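Local structure of benzoate transport porin BenP (Acinetobacter baumannii AB307-0294, 5DL8) at residues L336-K341 with V363-A368; K276-G281 with V323-D328. The protein probably forms a channel in the outer membrane for the uptake of small solutes such as benzoate. All blocks are in the same frame, centred on the assembly; numbering follows the deposited sequence. Where two conformers were deposited one is given.

Contact 1 (L336-K341 with V363-A368); sequences LNAMVK and VILNYA. With C8E ((hydroxyethyloxy)tri(ethyloxy)octane), chain C.
Ala338 offers the smallest bump of the strand 336-341, and the Leu365 branch fills the hollow above it: CD2 of Leu365 presses on CB of Ala338 at 3.4 Å, tighter than usual for two carbons. The first torsion of Leu365 helps this fit, with CG beside its own backbone N (chi1 -61°), and the second sets CD1 anti to CA, leaving CD2 as the branch turned to the partner strand. On the same face, CB of Leu336 meets the Tyr367 ring at its edge and in its plane, 3.8 Å from CD1. The ring's far end, OH, lies 3.6 Å from C19 of the bound detergent C8E, consistent with this face of Leu336, Ala338, Val340 and Leu365 being turned to the membrane side of the barrel. The two strands run antiparallel (171° between their axes, 4.7 Å apart) as arms of one hairpin in the porin's beta-barrel wall, held by paired backbone bonds at Asn337 with Asn366 and Met339 with Ile364. The opposite face carries two asparagines whose chains cross obliquely. Asn337 takes the crowded position between backbone N and carbonyl carbon (chi1 64°), which brings OD1 over to Asn366; ND2 of Asn366 donates to that OD1 at 3.1 Å, along a lone pair and within its own amide plane. OD1 of Asn366 is bonded in turn by Gln380 of the next strand. Farther along, CD1 of Ile364 nestles against CE of Lys341.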
loop_
_atom_site.group_PDB
_atom_site.type_symbol
_atom_site.label_atom_id
_atom_site.label_comp_id
_atom_site.label_asym_id
_atom_site.label_seq_id
_atom_site.Cartn_x
_atom_site.Cartn_y
_atom_site.Cartn_z
ATOM N N LEU A 336 -12.817 11.696 -16.415
ATOM C CA LEU A 336 -12.937 12.314 -15.088
ATOM C C LEU A 336 -13.764 11.491 -14.012
ATOM O O LEU A 336 -14.967 11.106 -14.222
ATOM C CB LEU A 336 -13.621 13.654 -15.284
ATOM C CG LEU A 336 -13.858 14.510 -14.038
ATOM C CD1 LEU A 336 -12.550 15.001 -13.448
ATOM C CD2 LEU A 336 -14.788 15.710 -14.305
ATOM N N ASN A 337 -13.153 11.296 -12.857
ATOM C CA ASN A 337 -13.801 10.780 -11.659
ATOM C C ASN A 337 -13.297 11.422 -10.325
ATOM O O ASN A 337 -12.183 12.017 -10.235
ATOM C CB ASN A 337 -13.730 9.240 -11.566
ATOM C CG ASN A 337 -12.327 8.736 -11.449
ATOM O OD1 ASN A 337 -11.706 8.884 -10.432
ATOM N ND2 ASN A 337 -11.820 8.164 -12.491
ATOM N N ALA A 338 -14.204 11.413 -9.379
ATOM C CA ALA A 338 -14.055 12.054 -8.116
ATOM C C ALA A 338 -14.575 11.090 -7.029
ATOM O O ALA A 338 -15.547 10.316 -7.229
ATOM C CB ALA A 338 -14.812 13.343 -8.015
ATOM N N MET A 339 -13.921 11.198 -5.898
ATOM C CA MET A 339 -14.244 10.443 -4.680
ATOM C C MET A 339 -14.020 11.268 -3.411
ATOM O O MET A 339 -12.975 11.921 -3.226
ATOM C CB MET A 339 -13.502 9.106 -4.650
ATOM C CG MET A 339 -13.923 8.320 -3.417
ATOM S SD MET A 339 -13.470 6.594 -3.364
ATOM C CE MET A 339 -14.750 6.068 -4.576
ATOM N N VAL A 340 -15.017 11.290 -2.560
ATOM C CA VAL A 340 -14.949 11.925 -1.249
ATOM C C VAL A 340 -15.122 10.821 -0.116
ATOM O O VAL A 340 -16.058 9.949 -0.167
ATOM C CB VAL A 340 -16.127 12.888 -1.168
ATOM C CG1 VAL A 340 -16.209 13.532 0.184
ATOM C CG2 VAL A 340 -15.937 13.976 -2.247
ATOM N N LYS A 341 -14.309 10.855 0.888
ATOM C CA LYS A 341 -14.369 9.916 2.066
ATOM C C LYS A 341 -14.275 10.767 3.345
ATOM O O LYS A 341 -13.591 11.770 3.294
ATOM C CB LYS A 341 -13.175 9.030 2.077
ATOM C CG LYS A 341 -12.964 8.371 0.769
ATOM C CD LYS A 341 -11.762 7.410 0.859
ATOM C CE LYS A 341 -11.515 6.663 -0.448
ATOM N NZ LYS A 341 -10.170 6.022 -0.270
ATOM N N VAL A 363 -10.534 14.183 -0.543
ATOM C CA VAL A 363 -11.120 14.436 -1.865
ATOM C C VAL A 363 -10.073 13.962 -2.921
ATOM O O VAL A 363 -8.911 14.259 -2.766
ATOM C CB VAL A 363 -11.463 15.964 -2.055
ATOM C CG1 VAL A 363 -12.007 16.245 -3.468
ATOM C CG2 VAL A 363 -12.504 16.441 -1.046
ATOM N N ILE A 364 -10.470 13.136 -3.905
ATOM C CA ILE A 364 -9.591 12.492 -4.902
ATOM C C ILE A 364 -10.252 12.761 -6.254
ATOM O O ILE A 364 -11.449 12.332 -6.505
ATOM C CB ILE A 364 -9.531 11.008 -4.623
ATOM C CG1 ILE A 364 -9.078 10.751 -3.159
ATOM C CG2 ILE A 364 -8.647 10.248 -5.621
ATOM C CD1 ILE A 364 -9.621 9.448 -2.638
ATOM N N LEU A 365 -9.524 13.519 -7.089
ATOM C CA LEU A 365 -9.948 13.896 -8.416
ATOM C C LEU A 365 -8.954 13.216 -9.416
ATOM O O LEU A 365 -7.760 13.298 -9.192
ATOM C CB LEU A 365 -9.937 15.463 -8.560
ATOM C CG LEU A 365 -10.896 16.240 -7.582
ATOM C CD1 LEU A 365 -11.049 17.724 -7.954
ATOM C CD2 LEU A 365 -12.311 15.645 -7.513
ATOM N N ASN A 366 -9.464 12.466 -10.431
ATOM C CA ASN A 366 -8.655 11.840 -11.457
ATOM C C ASN A 366 -9.126 12.318 -12.819
ATOM O O ASN A 366 -10.321 12.364 -13.010
ATOM C CB ASN A 366 -8.690 10.331 -11.421
ATOM C CG ASN A 366 -7.985 9.812 -10.216
ATOM O OD1 ASN A 366 -6.737 9.994 -10.009
ATOM N ND2 ASN A 366 -8.782 9.235 -9.330
ATOM N N TYR A 367 -8.209 12.738 -13.693
ATOM C CA TYR A 367 -8.548 13.130 -15.053
ATOM C C TYR A 367 -7.556 12.415 -15.973
ATOM O O TYR A 367 -6.369 12.713 -15.905
ATOM C CB TYR A 367 -8.524 14.639 -15.298
ATOM C CG TYR A 367 -9.038 14.942 -16.701
ATOM C CD1 TYR A 367 -10.386 14.623 -17.104
ATOM C CD2 TYR A 367 -8.227 15.361 -17.655
ATOM C CE1 TYR A 367 -10.848 14.866 -18.388
ATOM C CE2 TYR A 367 -8.699 15.594 -18.903
ATOM C CZ TYR A 367 -10.012 15.351 -19.274
ATOM O OH TYR A 367 -10.394 15.622 -20.610
ATOM N N ALA A 368 -7.995 11.450 -16.776
ATOM C CA ALA A 368 -7.104 10.806 -17.743
ATOM C C ALA A 368 -7.350 11.615 -19.110
ATOM O O ALA A 368 -8.469 11.693 -19.612
ATOM C CB ALA A 368 -7.457 9.279 -17.847
HETATM O O12 C8E C . -7.215 20.687 -17.898
HETATM C C13 C8E C . -6.864 20.200 -19.177
HETATM C C14 C8E C . -8.108 19.759 -19.964
HETATM O O15 C8E C . -7.822 19.786 -21.389
HETATM C C16 C8E C . -8.300 18.728 -22.234
HETATM C C17 C8E C . -9.810 18.865 -22.395
HETATM O O18 C8E C . -10.268 17.958 -23.425
HETATM C C19 C8E C . -11.694 17.738 -23.282
HETATM C C20 C8E C . -12.309 17.295 -24.605
HETATM O O21 C8E C . -11.568 16.176 -25.125
#

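Contact 2 (K276-G281 with V323-D328); sequences KNHTFG and VMYGYD
Strands 278-281 and 323-328 run antiparallel, their axes 4.5 Å apart and 176° between directions, with paired backbone bonds at Thr279 with Gly326 and at Gly281 with Met324. This is a seam between neighbouring strands of the porin's beta-barrel, and it extends into the turn through the bond from Asp328 N to Asn277 O. Three of the strand bonds come in above the carbonyl plane of their acceptor; Gly326 N, by contrast, approaches Thr279 O within it. On one face Gly281 lies beside Met324 and Gly326 opposite Thr279, so in each pair the side chain comes from one strand alone; CB of Met324 lies 3.8 Å from N of Gly281. The other face carries an aromatic cluster of His278, Tyr325 and Tyr327. Tyr327 has CG anti to its backbone N (chi1 -167°), which carries the ring over to the imidazole in a T-shaped stack, centroids 4.8 Å apart and planes at 62°. CE1 of Tyr327 sits above the centre of the imidazole, and the same atom reaches CB of Asn277 at 3.3 Å. Tyr325 comes alongside His278, rim to rim, the two side chains pointing the same way. Beyond them, CZ of Phe280 packs on CG1 of Val323 at 4.0 Å. The imidazole is thus held by a ring edge over one face and, at its rim, by a hydrogen bond between ND1 of His278 and OH of Tyr325, 2.7 Å long.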
loop_
_atom_site.group_PDB
_atom_site.type_symbol
_atom_site.label_atom_id
_atom_site.label_comp_id
_atom_site.label_asym_id
_atom_site.label_seq_id
_atom_site.Cartn_x
_atom_site.Cartn_y
_atom_site.Cartn_z
ATOM N N LYS A 276 -25.098 2.419 -11.490
ATOM C CA LYS A 276 -24.702 3.212 -12.737
ATOM C C LYS A 276 -23.329 3.848 -12.442
ATOM O O LYS A 276 -22.379 3.078 -12.188
ATOM C CB LYS A 276 -25.766 4.256 -13.187
ATOM C CG LYS A 276 -27.112 3.621 -13.425
ATOM C CD LYS A 276 -27.841 3.967 -14.687
ATOM C CE LYS A 276 -28.963 2.907 -14.908
ATOM N NZ LYS A 276 -29.909 3.379 -15.962
ATOM N N ASN A 277 -23.216 5.175 -12.295
ATOM C CA ASN A 277 -21.862 5.732 -12.130
ATOM C C ASN A 277 -21.461 6.179 -10.740
ATOM O O ASN A 277 -20.385 6.687 -10.537
ATOM C CB ASN A 277 -21.617 6.801 -13.200
ATOM C CG ASN A 277 -21.310 6.180 -14.558
ATOM O OD1 ASN A 277 -20.564 5.190 -14.646
ATOM N ND2 ASN A 277 -21.853 6.772 -15.632
ATOM N N HIS A 278 -22.334 5.908 -9.804
ATOM C CA HIS A 278 -22.158 6.255 -8.393
ATOM C C HIS A 278 -21.662 5.093 -7.616
ATOM O O HIS A 278 -22.082 3.936 -7.902
ATOM C CB HIS A 278 -23.499 6.603 -7.769
ATOM C CG HIS A 278 -24.320 7.543 -8.572
ATOM N ND1 HIS A 278 -24.414 8.873 -8.257
ATOM C CD2 HIS A 278 -25.147 7.338 -9.617
ATOM C CE1 HIS A 278 -25.275 9.454 -9.070
ATOM N NE2 HIS A 278 -25.743 8.537 -9.893
ATOM N N THR A 279 -20.932 5.418 -6.554
ATOM C CA THR A 279 -20.397 4.451 -5.528
ATOM C C THR A 279 -20.685 5.037 -4.122
ATOM O O THR A 279 -20.452 6.224 -3.904
ATOM C CB THR A 279 -18.888 4.229 -5.733
ATOM O OG1 THR A 279 -18.665 3.580 -6.977
ATOM C CG2 THR A 279 -18.293 3.278 -4.635
ATOM N N PHE A 280 -21.263 4.266 -3.187
ATOM C CA PHE A 280 -21.505 4.730 -1.801
ATOM C C PHE A 280 -21.020 3.627 -0.878
ATOM O O PHE A 280 -21.404 2.457 -0.992
ATOM C CB PHE A 280 -22.992 5.093 -1.507
ATOM C CG PHE A 280 -23.249 5.818 -0.126
ATOM C CD1 PHE A 280 -23.073 7.207 0.035
ATOM C CD2 PHE A 280 -23.780 5.130 0.986
ATOM C CE1 PHE A 280 -23.355 7.848 1.250
ATOM C CE2 PHE A 280 -24.035 5.791 2.191
ATOM C CZ PHE A 280 -23.828 7.133 2.323
ATOM N N GLY A 281 -20.204 4.004 0.079
ATOM C CA GLY A 281 -19.666 3.005 1.061
ATOM C C GLY A 281 -19.876 3.474 2.491
ATOM O O GLY A 281 -19.906 4.726 2.794
ATOM N N VAL A 323 -17.387 6.735 5.711
ATOM C CA VAL A 323 -18.395 6.976 4.698
ATOM C C VAL A 323 -17.685 7.378 3.416
ATOM O O VAL A 323 -16.695 8.153 3.482
ATOM C CB VAL A 323 -19.279 8.163 5.072
ATOM C CG1 VAL A 323 -20.413 8.324 4.073
ATOM C CG2 VAL A 323 -19.866 7.990 6.434
ATOM N N MET A 324 -18.251 6.979 2.276
ATOM C CA MET A 324 -17.633 7.165 1.002
ATOM C C MET A 324 -18.724 7.469 -0.081
ATOM O O MET A 324 -19.752 6.750 -0.114
ATOM C CB MET A 324 -16.911 5.881 0.662
ATOM C CG MET A 324 -15.625 5.560 1.442
ATOM S SD MET A 324 -15.722 3.992 2.302
ATOM C CE MET A 324 -14.206 3.911 3.221
ATOM N N TYR A 325 -18.519 8.526 -0.907
ATOM C CA TYR A 325 -19.311 8.763 -2.093
ATOM C C TYR A 325 -18.420 9.033 -3.294
ATOM O O TYR A 325 -17.465 9.797 -3.172
ATOM C CB TYR A 325 -20.351 9.848 -1.929
ATOM C CG TYR A 325 -21.074 10.135 -3.290
ATOM C CD1 TYR A 325 -21.948 9.191 -3.823
ATOM C CD2 TYR A 325 -20.750 11.300 -4.095
ATOM C CE1 TYR A 325 -22.576 9.389 -5.043
ATOM C CE2 TYR A 325 -21.343 11.526 -5.332
ATOM C CZ TYR A 325 -22.293 10.584 -5.807
ATOM O OH TYR A 325 -22.940 10.752 -7.054
ATOM N N GLY A 326 -18.702 8.391 -4.432
ATOM C CA GLY A 326 -17.822 8.394 -5.646
ATOM C C GLY A 326 -18.693 8.641 -6.914
ATOM O O GLY A 326 -19.758 8.062 -7.024
ATOM N N TYR A 327 -18.243 9.476 -7.864
ATOM C CA TYR A 327 -18.909 9.551 -9.160
ATOM C C TYR A 327 -17.909 9.458 -10.280
ATOM O O TYR A 327 -16.879 10.224 -10.313
ATOM C CB TYR A 327 -19.782 10.760 -9.338
ATOM C CG TYR A 327 -20.696 10.598 -10.577
ATOM C CD1 TYR A 327 -21.805 9.763 -10.544
ATOM C CD2 TYR A 327 -20.466 11.333 -11.826
ATOM C CE1 TYR A 327 -22.647 9.579 -11.662
ATOM C CE2 TYR A 327 -21.322 11.140 -12.914
ATOM C CZ TYR A 327 -22.414 10.260 -12.815
ATOM O OH TYR A 327 -23.221 10.027 -13.918
ATOM N N ASP A 328 -18.224 8.537 -11.206
ATOM C CA ASP A 328 -17.451 8.358 -12.402
ATOM C C ASP A 328 -18.169 9.167 -13.514
ATOM O O ASP A 328 -19.291 8.791 -13.931
ATOM C CB ASP A 328 -17.261 6.881 -12.838
ATOM C CG ASP A 328 -16.376 6.795 -14.131
ATOM O OD1 ASP A 328 -16.321 7.804 -14.877
ATOM O OD2 ASP A 328 -15.726 5.786 -14.375
#

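Followed from the N terminus, the chain enters contact 2 at 276-281, and the pairing with 323-328 closes an excursion of 41 residues, 11 of them in strand. Contact 1 opens only afterwards, at 336-341, and closes a hairpin of 21 intervening residues at 363-368, so the two lie in series, neither nested nor crossed. Strand 319-328 and strand 336-349 follow each other and pair, which puts four successive strands of the barrel wall side by side. The contact centres are about 10 Å apart, and probable backbone hydrogen bonds span the junction: Tyr327 N to Ala338 O and Val340 N to Tyr325 O, both 2.9 Å.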